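Local coordinates for hydrazine synthase subunit alpha (Candidatus Kuenenia stuttgartiensis, PDB 5C2V), which forms part of a multihaem complex that makes hydrazine from nitric oxide and ammonium, this subunit condensing hydroxylamine with ammonia in the second half-reaction, at residues D[35-40]-D[52-57]; D[224-229]-D[244-249]; D[508-513]-D[592-597]. All coordinates share one frame; numbering follows the deposited sequence.

Contact 1. Residues D[35-40]-D[52-57]; sequences TQSPRT and YIPEGS
S37 and S57 bring their hydroxyls together where strand 31-37 meets a type II beta turn, P54 to S57, that leads into strand 58-63. The CA atoms come nearest at this pair, S37 CA and S57 CA being 4.3 Å apart. In both serines OG stands beside the backbone N and anti to the carbonyl carbon (chi1 -64° in S37, -56° in S57), and the two oxygens form the hydrogen bond S37 OG to S57 OG, 2.7 Å, with S37 as donor. S57 OG in turn is directed to P54 O, back across the turn it closes, although the modelled separation is too short to be relied upon. S57 CB also lies beside the strand, 3.2 Å from Q36 O.

P38 supplies the other large share of the interface. Its ring comes up to the turn through CG and CD: CG is 3.3 Å from G56 O and 3.7 Å from E55 O, two carbonyls of the turn. The positive phi of G56, 86°, suits the third position of a type II turn, where a CB would be jammed against the preceding carbonyl oxygen. G56 also touches bound trimethyl glycine, and its N is hydrogen-bonded to the hydroxyl of T78.

Strand 31-37 runs between strands 58-63 and 381-387, so a late strand completes a sheet begun near the N-terminus, as in the Velcro closure of beta-propellers. Y52 reaches in with its OH, which is hydrogen-bonded to D44. One face of its ring receives P54 CD, 3.5 Å above the plane and offset toward the rim, while P54 CB lies 3.5 Å from S37 OG.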
ATOM      1  N   THR D  35       7.889 -26.254 -26.103  1.00 77.12           N
ATOM      2  CA  THR D  35       6.511 -26.708 -25.970  1.00 72.16           C
ATOM      3  C   THR D  35       5.560 -25.909 -26.856  1.00 68.89           C
ATOM      4  O   THR D  35       5.612 -24.677 -26.897  1.00 76.23           O
ATOM      5  CB  THR D  35       6.029 -26.605 -24.506  1.00 63.23           C
ATOM      6  OG1 THR D  35       6.938 -27.306 -23.647  1.00 89.44           O
ATOM      7  CG2 THR D  35       4.634 -27.193 -24.353  1.00 67.24           C
ATOM      8  N   GLN D  36       4.697 -26.629 -27.565  1.00 58.80           N
ATOM      9  CA  GLN D  36       3.629 -26.021 -28.346  1.00 69.52           C
ATOM     10  C   GLN D  36       2.277 -26.360 -27.730  1.00 73.98           C
ATOM     11  O   GLN D  36       1.950 -27.534 -27.538  1.00 65.62           O
ATOM     12  CB  GLN D  36       3.678 -26.494 -29.798  1.00 63.28           C
ATOM     13  CG  GLN D  36       4.878 -25.993 -30.580  1.00 64.88           C
ATOM     14  CD  GLN D  36       4.855 -26.448 -32.025  1.00 63.61           C
ATOM     15  OE1 GLN D  36       4.326 -27.513 -32.344  1.00 54.93           O
ATOM     16  NE2 GLN D  36       5.424 -25.638 -32.910  1.00 61.67           N
ATOM     17  N   SER D  37       1.497 -25.328 -27.423  1.00 70.51           N
ATOM     18  CA  SER D  37       0.183 -25.514 -26.821  1.00 66.85           C
ATOM     19  C   SER D  37      -0.908 -24.954 -27.726  1.00 60.81           C
ATOM     20  O   SER D  37      -0.686 -23.970 -28.421  1.00 52.89           O
ATOM     21  CB  SER D  37       0.125 -24.846 -25.445  1.00 68.74           C
ATOM     22  OG  SER D  37       1.025 -25.462 -24.541  1.00 61.61           O
ATOM     23  N   PRO D  38      -2.091 -25.586 -27.730  1.00 62.43           N
ATOM     24  CA  PRO D  38      -3.205 -25.039 -28.513  1.00 73.22           C
ATOM     25  C   PRO D  38      -3.569 -23.651 -28.002  1.00 77.95           C
ATOM     26  O   PRO D  38      -3.419 -23.417 -26.802  1.00 70.01           O
ATOM     27  CB  PRO D  38      -4.342 -26.036 -28.261  1.00 55.45           C
ATOM     28  CG  PRO D  38      -3.671 -27.281 -27.766  1.00 60.00           C
ATOM     29  CD  PRO D  38      -2.466 -26.816 -27.014  1.00 62.82           C
ATOM     30  N   ARG D  39      -4.048 -22.750 -28.854  1.00 69.01           N
ATOM     31  CA  ARG D  39      -4.394 -21.441 -28.327  1.00 68.16           C
ATOM     32  C   ARG D  39      -5.848 -21.511 -27.907  1.00 62.78           C
ATOM     33  O   ARG D  39      -6.763 -21.405 -28.724  1.00 67.20           O
ATOM     34  CB  ARG D  39      -4.179 -20.347 -29.376  1.00 65.33           C
ATOM     35  CG  ARG D  39      -2.879 -20.467 -30.155  1.00 61.11           C
ATOM     36  CD  ARG D  39      -2.905 -19.598 -31.405  1.00 72.78           C
ATOM     37  NE  ARG D  39      -3.307 -18.225 -31.114  1.00 96.50           N
ATOM     38  CZ  ARG D  39      -3.441 -17.276 -32.033  1.00 96.03           C
ATOM     39  NH1 ARG D  39      -3.209 -17.547 -33.311  1.00 95.99           N
ATOM     40  NH2 ARG D  39      -3.811 -16.053 -31.677  1.00 93.46           N
ATOM     41  N   THR D  40      -6.037 -21.681 -26.604  1.00 55.21           N
ATOM     42  CA  THR D  40      -7.347 -21.838 -25.992  1.00 71.77           C
ATOM     43  C   THR D  40      -7.165 -21.617 -24.492  1.00 79.80           C
ATOM     44  O   THR D  40      -6.043 -21.701 -23.990  1.00 79.21           O
ATOM     45  CB  THR D  40      -7.960 -23.236 -26.273  1.00 75.31           C
ATOM     46  OG1 THR D  40      -7.804 -23.569 -27.659  1.00 78.12           O
ATOM     47  CG2 THR D  40      -9.443 -23.266 -25.930  1.00 81.53           C
ATOM     48  N   TYR D  52      -0.878 -26.001 -13.988  1.00 61.14           N
ATOM     49  CA  TYR D  52      -0.860 -25.742 -15.412  1.00 62.70           C
ATOM     50  C   TYR D  52      -0.725 -27.058 -16.148  1.00 58.29           C
ATOM     51  O   TYR D  52       0.312 -27.718 -16.079  1.00 81.32           O
ATOM     52  CB  TYR D  52       0.291 -24.780 -15.733  1.00 52.99           C
ATOM     53  CG  TYR D  52       0.543 -24.491 -17.194  1.00 56.78           C
ATOM     54  CD1 TYR D  52      -0.288 -23.638 -17.908  1.00 58.50           C
ATOM     55  CD2 TYR D  52       1.646 -25.027 -17.845  1.00 57.17           C
ATOM     56  CE1 TYR D  52      -0.046 -23.355 -19.240  1.00 63.41           C
ATOM     57  CE2 TYR D  52       1.898 -24.749 -19.175  1.00 66.45           C
ATOM     58  CZ  TYR D  52       1.049 -23.913 -19.868  1.00 71.65           C
ATOM     59  OH  TYR D  52       1.296 -23.636 -21.193  1.00 75.48           O
ATOM     60  N   ILE D  53      -1.774 -27.432 -16.866  1.00 67.88           N
ATOM     61  CA  ILE D  53      -1.780 -28.673 -17.619  1.00 53.71           C
ATOM     62  C   ILE D  53      -2.319 -28.354 -18.999  1.00 60.14           C
ATOM     63  O   ILE D  53      -3.504 -28.540 -19.269  1.00 70.21           O
ATOM     64  CB  ILE D  53      -2.634 -29.769 -16.948  1.00 46.25           C
ATOM     65  CG1 ILE D  53      -2.309 -29.873 -15.455  1.00 47.62           C
ATOM     66  CG2 ILE D  53      -2.415 -31.110 -17.632  1.00 69.50           C
ATOM     67  CD1 ILE D  53      -3.101 -30.936 -14.729  1.00 50.06           C
ATOM     68  N   PRO D  54      -1.439 -27.863 -19.878  1.00 52.13           N
ATOM     69  CA  PRO D  54      -1.839 -27.390 -21.203  1.00 58.49           C
ATOM     70  C   PRO D  54      -2.305 -28.551 -22.068  1.00 67.96           C
ATOM     71  O   PRO D  54      -1.555 -29.047 -22.902  1.00 82.41           O
ATOM     72  CB  PRO D  54      -0.558 -26.755 -21.751  1.00 63.97           C
ATOM     73  CG  PRO D  54       0.542 -27.447 -21.028  1.00 60.72           C
ATOM     74  CD  PRO D  54       0.010 -27.722 -19.654  1.00 61.34           C
ATOM     75  N   GLU D  55      -3.538 -28.989 -21.833  1.00 66.04           N
ATOM     76  CA  GLU D  55      -4.113 -30.139 -22.521  1.00 71.45           C
ATOM     77  C   GLU D  55      -4.011 -30.017 -24.038  1.00 79.83           C
ATOM     78  O   GLU D  55      -4.392 -28.998 -24.618  1.00 71.69           O
ATOM     79  CB  GLU D  55      -5.576 -30.315 -22.106  1.00 62.89           C
ATOM     80  CG  GLU D  55      -6.310 -31.420 -22.843  1.00 68.96           C
ATOM     81  CD  GLU D  55      -7.712 -31.638 -22.309  1.00 85.20           C
ATOM     82  OE1 GLU D  55      -7.914 -31.482 -21.086  1.00 78.32           O
ATOM     83  OE2 GLU D  55      -8.612 -31.958 -23.113  1.00 88.22           O
ATOM     84  N   GLY D  56      -3.486 -31.062 -24.672  1.00 71.72           N
ATOM     85  CA  GLY D  56      -3.324 -31.087 -26.113  1.00 68.06           C
ATOM     86  C   GLY D  56      -2.031 -30.449 -26.585  1.00 63.35           C
ATOM     87  O   GLY D  56      -1.925 -30.027 -27.735  1.00 69.69           O
ATOM     88  N   SER D  57      -1.042 -30.384 -25.698  1.00 70.11           N
ATOM     89  CA  SER D  57       0.237 -29.759 -26.025  1.00 76.05           C
ATOM     90  C   SER D  57       1.319 -30.787 -26.313  1.00 82.40           C
ATOM     91  O   SER D  57       1.335 -31.872 -25.730  1.00 75.16           O
ATOM     92  CB  SER D  57       0.694 -28.841 -24.895  1.00 76.51           C
ATOM     93  OG  SER D  57      -0.295 -27.871 -24.614  1.00 77.52           O
TER

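Contact 2. Residues D[224-229]-D[244-249]; sequences NLSSNF and VQANGS
V244 is held by both its backbone polar atoms. V244 N donates to S227 O (3.2 Å), and V244 O accepts from N224 ND2 (3.2 Å, N-H...O angle 159°). The same N224 ND2 donates to N228 OD1 at 3.3 Å; both acceptors lie near the plane of the N224 amide, consistent with one N-H for each. N228 OD1 also has the hydroxyl of S243 as partner. The remaining atom of the amide, N224 OD1, accepts from S226 N (2.9 Å) along a nearly straight N-H, with the donor well above the carbonyl plane. Every polar atom of this buried side chain is therefore bonded.

The V244 side chain adds carbon contacts. S226 CB sits 3.8 Å from V244 CB, and V244 CG2 reaches the edge of the F229 ring, 3.9 Å from CE1 and in the ring plane. Q245 is bent at chi2, and its NE2 lies near N224 ND2 without a hydrogen bond between them; OE1 is hydrogen-bonded to T544.

Strands 228-233 and 239-245 form a beta hairpin in one four-stranded antiparallel sheet of the propeller, and an Asx turn at N224 leads the chain into its first strand.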
ATOM      1  N   ASN D 224       5.128 -26.131   2.488  1.00 62.78           N
ATOM      2  CA  ASN D 224       4.260 -24.950   2.372  1.00 46.62           C
ATOM      3  C   ASN D 224       2.796 -25.287   2.061  1.00 53.07           C
ATOM      4  O   ASN D 224       2.509 -26.132   1.213  1.00 58.94           O
ATOM      5  CB  ASN D 224       4.799 -24.014   1.282  1.00 41.46           C
ATOM      6  CG  ASN D 224       4.120 -22.648   1.278  1.00 51.47           C
ATOM      7  OD1 ASN D 224       3.149 -22.415   1.996  1.00 48.97           O
ATOM      8  ND2 ASN D 224       4.629 -21.744   0.447  1.00 41.08           N
ATOM      9  N   LEU D 225       1.883 -24.617   2.762  1.00 50.44           N
ATOM     10  CA  LEU D 225       0.447 -24.843   2.593  1.00 48.51           C
ATOM     11  C   LEU D 225      -0.085 -24.239   1.297  1.00 47.75           C
ATOM     12  O   LEU D 225      -1.193 -24.557   0.864  1.00 44.08           O
ATOM     13  CB  LEU D 225      -0.329 -24.281   3.786  1.00 49.26           C
ATOM     14  CG  LEU D 225      -0.400 -25.190   5.014  1.00 46.69           C
ATOM     15  CD1 LEU D 225      -1.205 -24.543   6.129  1.00 59.88           C
ATOM     16  CD2 LEU D 225      -0.996 -26.535   4.637  1.00 53.01           C
ATOM     17  N   SER D 226       0.705 -23.365   0.685  1.00 48.73           N
ATOM     18  CA  SER D 226       0.396 -22.873  -0.650  1.00 45.40           C
ATOM     19  C   SER D 226       1.443 -23.397  -1.622  1.00 50.23           C
ATOM     20  O   SER D 226       2.378 -24.090  -1.222  1.00 70.05           O
ATOM     21  CB  SER D 226       0.335 -21.345  -0.681  1.00 71.12           C
ATOM     22  OG  SER D 226      -0.869 -20.875  -0.097  1.00 49.97           O
ATOM     23  N   SER D 227       1.292 -23.056  -2.896  1.00 43.79           N
ATOM     24  CA  SER D 227       2.079 -23.689  -3.948  1.00 60.44           C
ATOM     25  C   SER D 227       3.532 -23.222  -4.021  1.00 62.98           C
ATOM     26  O   SER D 227       3.812 -22.027  -4.103  1.00 55.12           O
ATOM     27  CB  SER D 227       1.407 -23.461  -5.302  1.00 48.63           C
ATOM     28  OG  SER D 227       0.146 -24.103  -5.360  1.00 66.50           O
ATOM     29  N   ASN D 228       4.446 -24.187  -3.988  1.00 63.73           N
ATOM     30  CA  ASN D 228       5.842 -23.957  -4.347  1.00 57.86           C
ATOM     31  C   ASN D 228       6.089 -24.539  -5.731  1.00 60.68           C
ATOM     32  O   ASN D 228       5.719 -25.683  -5.998  1.00 57.54           O
ATOM     33  CB  ASN D 228       6.790 -24.585  -3.325  1.00 69.27           C
ATOM     34  CG  ASN D 228       6.856 -23.802  -2.031  1.00 64.13           C
ATOM     35  OD1 ASN D 228       6.617 -22.597  -2.010  1.00 76.52           O
ATOM     36  ND2 ASN D 228       7.192 -24.485  -0.943  1.00 51.78           N
ATOM     37  N   PHE D 229       6.704 -23.762  -6.615  1.00 38.42           N
ATOM     38  CA  PHE D 229       6.814 -24.187  -8.006  1.00 35.62           C
ATOM     39  C   PHE D 229       8.009 -23.604  -8.752  1.00 43.66           C
ATOM     40  O   PHE D 229       8.759 -22.790  -8.215  1.00 45.75           O
ATOM     41  CB  PHE D 229       5.528 -23.828  -8.752  1.00 59.12           C
ATOM     42  CG  PHE D 229       5.194 -22.359  -8.719  1.00 43.86           C
ATOM     43  CD1 PHE D 229       4.496 -21.815  -7.652  1.00 50.86           C
ATOM     44  CD2 PHE D 229       5.565 -21.527  -9.763  1.00 55.22           C
ATOM     45  CE1 PHE D 229       4.185 -20.469  -7.622  1.00 52.02           C
ATOM     46  CE2 PHE D 229       5.257 -20.179  -9.738  1.00 57.73           C
ATOM     47  CZ  PHE D 229       4.564 -19.651  -8.666  1.00 53.75           C
ATOM     48  N   VAL D 244       4.481 -19.160  -2.736  1.00 54.38           N
ATOM     49  CA  VAL D 244       3.318 -18.341  -2.446  1.00 52.56           C
ATOM     50  C   VAL D 244       3.157 -18.209  -0.941  1.00 57.83           C
ATOM     51  O   VAL D 244       2.825 -19.182  -0.262  1.00 50.12           O
ATOM     52  CB  VAL D 244       2.033 -18.941  -3.051  1.00 54.93           C
ATOM     53  CG1 VAL D 244       0.818 -18.114  -2.654  1.00 63.53           C
ATOM     54  CG2 VAL D 244       2.150 -19.040  -4.563  1.00 44.37           C
ATOM     55  N   GLN D 245       3.388 -17.012  -0.412  1.00 50.18           N
ATOM     56  CA  GLN D 245       3.146 -16.801   1.003  1.00 57.54           C
ATOM     57  C   GLN D 245       1.818 -16.071   1.150  1.00 63.69           C
ATOM     58  O   GLN D 245       1.728 -14.850   0.976  1.00 59.30           O
ATOM     59  CB  GLN D 245       4.292 -16.004   1.630  1.00 56.59           C
ATOM     60  CG  GLN D 245       5.670 -16.609   1.382  1.00 46.60           C
ATOM     61  CD  GLN D 245       5.910 -17.874   2.184  1.00 53.83           C
ATOM     62  OE1 GLN D 245       5.537 -17.960   3.354  1.00 53.41           O
ATOM     63  NE2 GLN D 245       6.529 -18.866   1.554  1.00 60.66           N
ATOM     64  N   ALA D 246       0.790 -16.859   1.452  1.00 66.47           N
ATOM     65  CA  ALA D 246      -0.572 -16.378   1.647  1.00 39.01           C
ATOM     66  C   ALA D 246      -1.056 -16.369   3.098  1.00 41.29           C
ATOM     67  O   ALA D 246      -2.205 -16.004   3.344  1.00 68.12           O
ATOM     68  CB  ALA D 246      -1.529 -17.201   0.793  1.00 51.86           C
ATOM     69  N   ASN D 247      -0.210 -16.776   4.045  1.00 38.69           N
ATOM     70  CA  ASN D 247      -0.697 -17.171   5.373  1.00 35.44           C
ATOM     71  C   ASN D 247      -1.552 -16.102   6.044  1.00 45.76           C
ATOM     72  O   ASN D 247      -1.100 -14.988   6.283  1.00 52.30           O
ATOM     73  CB  ASN D 247       0.482 -17.527   6.288  1.00 32.79           C
ATOM     74  CG  ASN D 247       0.038 -18.025   7.659  1.00 50.79           C
ATOM     75  OD1 ASN D 247      -1.123 -18.388   7.859  1.00 57.52           O
ATOM     76  ND2 ASN D 247       0.966 -18.045   8.609  1.00 47.88           N
ATOM     77  N   GLY D 248      -2.781 -16.479   6.379  1.00 57.19           N
ATOM     78  CA  GLY D 248      -3.743 -15.568   6.969  1.00 59.03           C
ATOM     79  C   GLY D 248      -3.972 -14.272   6.211  1.00 53.57           C
ATOM     80  O   GLY D 248      -4.145 -14.261   4.991  1.00 44.83           O
ATOM     81  N   SER D 249      -3.956 -13.173   6.957  1.00 50.33           N
ATOM     82  CA  SER D 249      -4.254 -11.839   6.444  1.00 50.79           C
ATOM     83  C   SER D 249      -2.997 -11.141   5.931  1.00 46.07           C
ATOM     84  O   SER D 249      -3.014  -9.944   5.647  1.00 53.97           O
ATOM     85  CB  SER D 249      -4.929 -10.991   7.525  1.00 45.16           C
ATOM     86  OG  SER D 249      -4.072 -10.804   8.637  1.00 41.90           O
TER

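Contact 3. Residues D[508-513]-D[592-597]; sequences YQYVES and FAFRYL
Y508 carries CG anti to its carbonyl carbon, beside the backbone N (chi1 -65°), and one face of its ring receives the CD1 methyl of L597. That methyl lies over the ring centre, 3.3 Å from the centroid and 15° off the normal, so the contact is a CH-pi interaction, the two side chains crossing at about a right angle.

Q509 has CG anti to its backbone N and then bends at chi2. The amide lies at the edge of the F594 ring, its plane 47° from the ring's, with NE2 3.5 Å from F594 CE1; NE2 also gives a weak hydrogen bond to F592 O at 3.2 Å.

The backbones form a single antiparallel bridge, with Y508 and F594 as a hydrogen-bonded pair. Y508 N donates to F594 O (2.6 Å) and F594 N to Y508 O (2.7 Å). Further on, R595 and Y596 both face K609, a classic beta bulge in the pairing of strand 596-599 with 605-609.

Y508 OH continues to E759 and R463. Helix 751-762 lies against Y508 and L597 through Y755, strand 605-609 touches F594 and L597, and strand 503-510 pairs on through Q509 with V462 of strand 461-467.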
ATOM      1  N   TYR D 508       3.807 -24.610  23.454  1.00 49.74           N
ATOM      2  CA  TYR D 508       4.476 -23.411  23.941  1.00 60.63           C
ATOM      3  C   TYR D 508       5.884 -23.710  24.433  1.00 59.58           C
ATOM      4  O   TYR D 508       6.157 -24.803  24.926  1.00 69.42           O
ATOM      5  CB  TYR D 508       3.668 -22.768  25.066  1.00 65.86           C
ATOM      6  CG  TYR D 508       2.314 -22.246  24.648  1.00 64.72           C
ATOM      7  CD1 TYR D 508       2.140 -20.909  24.312  1.00 73.78           C
ATOM      8  CD2 TYR D 508       1.204 -23.081  24.613  1.00 59.79           C
ATOM      9  CE1 TYR D 508       0.901 -20.421  23.947  1.00 68.86           C
ATOM     10  CE2 TYR D 508      -0.039 -22.601  24.246  1.00 73.79           C
ATOM     11  CZ  TYR D 508      -0.184 -21.271  23.912  1.00 74.84           C
ATOM     12  OH  TYR D 508      -1.417 -20.786  23.543  1.00 65.28           O
ATOM     13  N   GLN D 509       6.779 -22.736  24.297  1.00 60.24           N
ATOM     14  CA  GLN D 509       8.137 -22.897  24.811  1.00 58.67           C
ATOM     15  C   GLN D 509       8.628 -21.625  25.490  1.00 65.30           C
ATOM     16  O   GLN D 509       8.453 -20.533  24.962  1.00 64.82           O
ATOM     17  CB  GLN D 509       9.093 -23.293  23.686  1.00 56.12           C
ATOM     18  CG  GLN D 509      10.470 -23.701  24.176  1.00 56.49           C
ATOM     19  CD  GLN D 509      10.419 -24.886  25.121  1.00 58.34           C
ATOM     20  OE1 GLN D 509      11.044 -24.876  26.180  1.00 72.72           O
ATOM     21  NE2 GLN D 509       9.671 -25.915  24.739  1.00 51.66           N
ATOM     22  N   TYR D 510       9.250 -21.762  26.656  1.00 62.92           N
ATOM     23  CA  TYR D 510       9.694 -20.592  27.409  1.00 60.94           C
ATOM     24  C   TYR D 510      10.841 -19.865  26.711  1.00 52.71           C
ATOM     25  O   TYR D 510      11.543 -20.439  25.879  1.00 44.91           O
ATOM     26  CB  TYR D 510      10.108 -20.984  28.832  1.00 60.09           C
ATOM     27  CG  TYR D 510      11.277 -21.944  28.923  1.00 71.70           C
ATOM     28  CD1 TYR D 510      12.586 -21.476  28.959  1.00 72.29           C
ATOM     29  CD2 TYR D 510      11.070 -23.315  28.998  1.00 86.43           C
ATOM     30  CE1 TYR D 510      13.656 -22.349  29.050  1.00 80.39           C
ATOM     31  CE2 TYR D 510      12.134 -24.195  29.091  1.00 77.18           C
ATOM     32  CZ  TYR D 510      13.424 -23.707  29.116  1.00 82.71           C
ATOM     33  OH  TYR D 510      14.484 -24.578  29.208  1.00 90.96           O
ATOM     34  N   VAL D 511      11.013 -18.592  27.055  1.00 52.69           N
ATOM     35  CA  VAL D 511      12.079 -17.772  26.490  1.00 61.71           C
ATOM     36  C   VAL D 511      13.029 -17.302  27.589  1.00 56.67           C
ATOM     37  O   VAL D 511      12.591 -16.860  28.651  1.00 60.38           O
ATOM     38  CB  VAL D 511      11.508 -16.548  25.737  1.00 46.90           C
ATOM     39  CG1 VAL D 511      12.623 -15.610  25.301  1.00 56.54           C
ATOM     40  CG2 VAL D 511      10.694 -16.999  24.536  1.00 43.55           C
ATOM     41  N   GLU D 512      14.330 -17.405  27.329  1.00 62.67           N
ATOM     42  CA  GLU D 512      15.345 -17.002  28.295  1.00 72.07           C
ATOM     43  C   GLU D 512      15.326 -15.494  28.523  1.00 54.40           C
ATOM     44  O   GLU D 512      14.799 -14.740  27.706  1.00 64.31           O
ATOM     45  CB  GLU D 512      16.735 -17.446  27.833  1.00 58.97           C
ATOM     46  CG  GLU D 512      16.897 -18.950  27.673  1.00 58.66           C
ATOM     47  CD  GLU D 512      16.935 -19.684  29.000  1.00 68.65           C
ATOM     48  OE1 GLU D 512      16.791 -20.924  28.997  1.00 79.67           O
ATOM     49  OE2 GLU D 512      17.118 -19.024  30.045  1.00 79.63           O
ATOM     50  N   SER D 513      15.904 -15.068  29.642  1.00 51.56           N
ATOM     51  CA  SER D 513      15.904 -13.662  30.036  1.00 35.89           C
ATOM     52  C   SER D 513      16.603 -12.754  29.024  1.00 50.09           C
ATOM     53  O   SER D 513      16.363 -11.547  29.001  1.00 55.30           O
ATOM     54  CB  SER D 513      16.563 -13.502  31.409  1.00 39.02           C
ATOM     55  OG  SER D 513      17.941 -13.826  31.354  1.00 53.82           O
ATOM     56  N   PHE D 592      10.811 -30.324  24.463  1.00 65.88           N
ATOM     57  CA  PHE D 592       9.727 -30.334  23.487  1.00 61.83           C
ATOM     58  C   PHE D 592       8.669 -29.294  23.840  1.00 66.76           C
ATOM     59  O   PHE D 592       8.547 -28.894  24.997  1.00 65.30           O
ATOM     60  CB  PHE D 592       9.098 -31.726  23.397  1.00 52.64           C
ATOM     61  CG  PHE D 592       9.977 -32.741  22.728  1.00 64.14           C
ATOM     62  CD1 PHE D 592      10.885 -33.484  23.464  1.00 69.14           C
ATOM     63  CD2 PHE D 592       9.902 -32.949  21.361  1.00 63.00           C
ATOM     64  CE1 PHE D 592      11.698 -34.418  22.852  1.00 62.66           C
ATOM     65  CE2 PHE D 592      10.713 -33.881  20.741  1.00 72.42           C
ATOM     66  CZ  PHE D 592      11.613 -34.616  21.488  1.00 68.30           C
ATOM     67  N   ALA D 593       7.915 -28.855  22.835  1.00 62.19           N
ATOM     68  CA  ALA D 593       6.881 -27.845  23.033  1.00 50.28           C
ATOM     69  C   ALA D 593       5.832 -28.302  24.045  1.00 49.15           C
ATOM     70  O   ALA D 593       5.233 -29.367  23.899  1.00 59.85           O
ATOM     71  CB  ALA D 593       6.221 -27.501  21.707  1.00 44.51           C
ATOM     72  N   PHE D 594       5.615 -27.481  25.067  1.00 44.38           N
ATOM     73  CA  PHE D 594       4.670 -27.801  26.132  1.00 53.24           C
ATOM     74  C   PHE D 594       3.238 -27.527  25.688  1.00 74.89           C
ATOM     75  O   PHE D 594       2.991 -26.639  24.875  1.00 62.68           O
ATOM     76  CB  PHE D 594       4.996 -27.003  27.396  1.00 65.36           C
ATOM     77  CG  PHE D 594       6.351 -27.306  27.975  1.00 65.04           C
ATOM     78  CD1 PHE D 594       7.493 -26.726  27.445  1.00 56.67           C
ATOM     79  CD2 PHE D 594       6.482 -28.163  29.055  1.00 72.31           C
ATOM     80  CE1 PHE D 594       8.740 -27.002  27.976  1.00 63.23           C
ATOM     81  CE2 PHE D 594       7.726 -28.440  29.592  1.00 66.31           C
ATOM     82  CZ  PHE D 594       8.855 -27.860  29.051  1.00 54.20           C
ATOM     83  N   ARG D 595       2.296 -28.289  26.232  1.00 62.52           N
ATOM     84  CA  ARG D 595       0.900 -28.178  25.824  1.00 67.38           C
ATOM     85  C   ARG D 595       0.186 -26.982  26.455  1.00 68.44           C
ATOM     86  O   ARG D 595      -0.557 -26.273  25.776  1.00 58.13           O
ATOM     87  CB  ARG D 595       0.150 -29.470  26.160  1.00 64.75           C
ATOM     88  CG  ARG D 595      -1.360 -29.367  26.023  1.00 74.51           C
ATOM     89  CD  ARG D 595      -2.026 -30.729  26.109  1.00 61.49           C
ATOM     90  NE  ARG D 595      -2.132 -31.370  24.802  1.00 72.17           N
ATOM     91  CZ  ARG D 595      -3.285 -31.665  24.210  1.00 56.65           C
ATOM     92  NH1 ARG D 595      -4.432 -31.386  24.814  1.00 57.56           N
ATOM     93  NH2 ARG D 595      -3.292 -32.245  23.019  1.00 43.72           N
ATOM     94  N   TYR D 596       0.413 -26.751  27.745  1.00 74.72           N
ATOM     95  CA  TYR D 596      -0.333 -25.718  28.463  1.00 51.87           C
ATOM     96  C   TYR D 596       0.550 -24.636  29.081  1.00 66.34           C
ATOM     97  O   TYR D 596       1.776 -24.682  28.979  1.00 69.62           O
ATOM     98  CB  TYR D 596      -1.184 -26.357  29.563  1.00 66.55           C
ATOM     99  CG  TYR D 596      -2.277 -27.269  29.054  1.00 80.40           C
ATOM    100  CD1 TYR D 596      -3.060 -26.910  27.965  1.00 62.07           C
ATOM    101  CD2 TYR D 596      -2.523 -28.492  29.664  1.00 79.67           C
ATOM    102  CE1 TYR D 596      -4.063 -27.743  27.501  1.00 77.73           C
ATOM    103  CE2 TYR D 596      -3.519 -29.331  29.207  1.00 74.77           C
ATOM    104  CZ  TYR D 596      -4.286 -28.953  28.125  1.00 78.77           C
ATOM    105  OH  TYR D 596      -5.279 -29.788  27.668  1.00 73.87           O
ATOM    106  N   LEU D 597      -0.095 -23.665  29.723  1.00 72.78           N
ATOM    107  CA  LEU D 597       0.601 -22.618  30.463  1.00 56.79           C
ATOM    108  C   LEU D 597       0.211 -22.614  31.931  1.00 60.06           C
ATOM    109  O   LEU D 597      -0.851 -23.108  32.306  1.00 68.12           O
ATOM    110  CB  LEU D 597       0.312 -21.235  29.875  1.00 55.72           C
ATOM    111  CG  LEU D 597       1.341 -20.681  28.895  1.00 55.71           C
ATOM    112  CD1 LEU D 597       1.166 -21.377  27.583  1.00 71.18           C
ATOM    113  CD2 LEU D 597       1.198 -19.175  28.730  1.00 57.57           C
TER

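The three contacts follow one another along the chain without touching. Contacts 1 and 2 belong to separate sheets of the propeller, their centres 26 Å apart and their nearest atoms about 9 Å. Contact 3 joins a middle-domain strand to residues 592-597; its centre lies 27 Å from that of contact 2 and 52 Å from that of contact 1, on the opposite side of the chain's centre. Contact 2 lies close to the haem bound by Y564: the Q245 side chain is about 5 Å from haem c and about 8 Å from the zinc ion. Contact 3 stays about 11 Å from haem c at Q509, whereas contact 1 supplies G56 to the trimethyl glycine pocket.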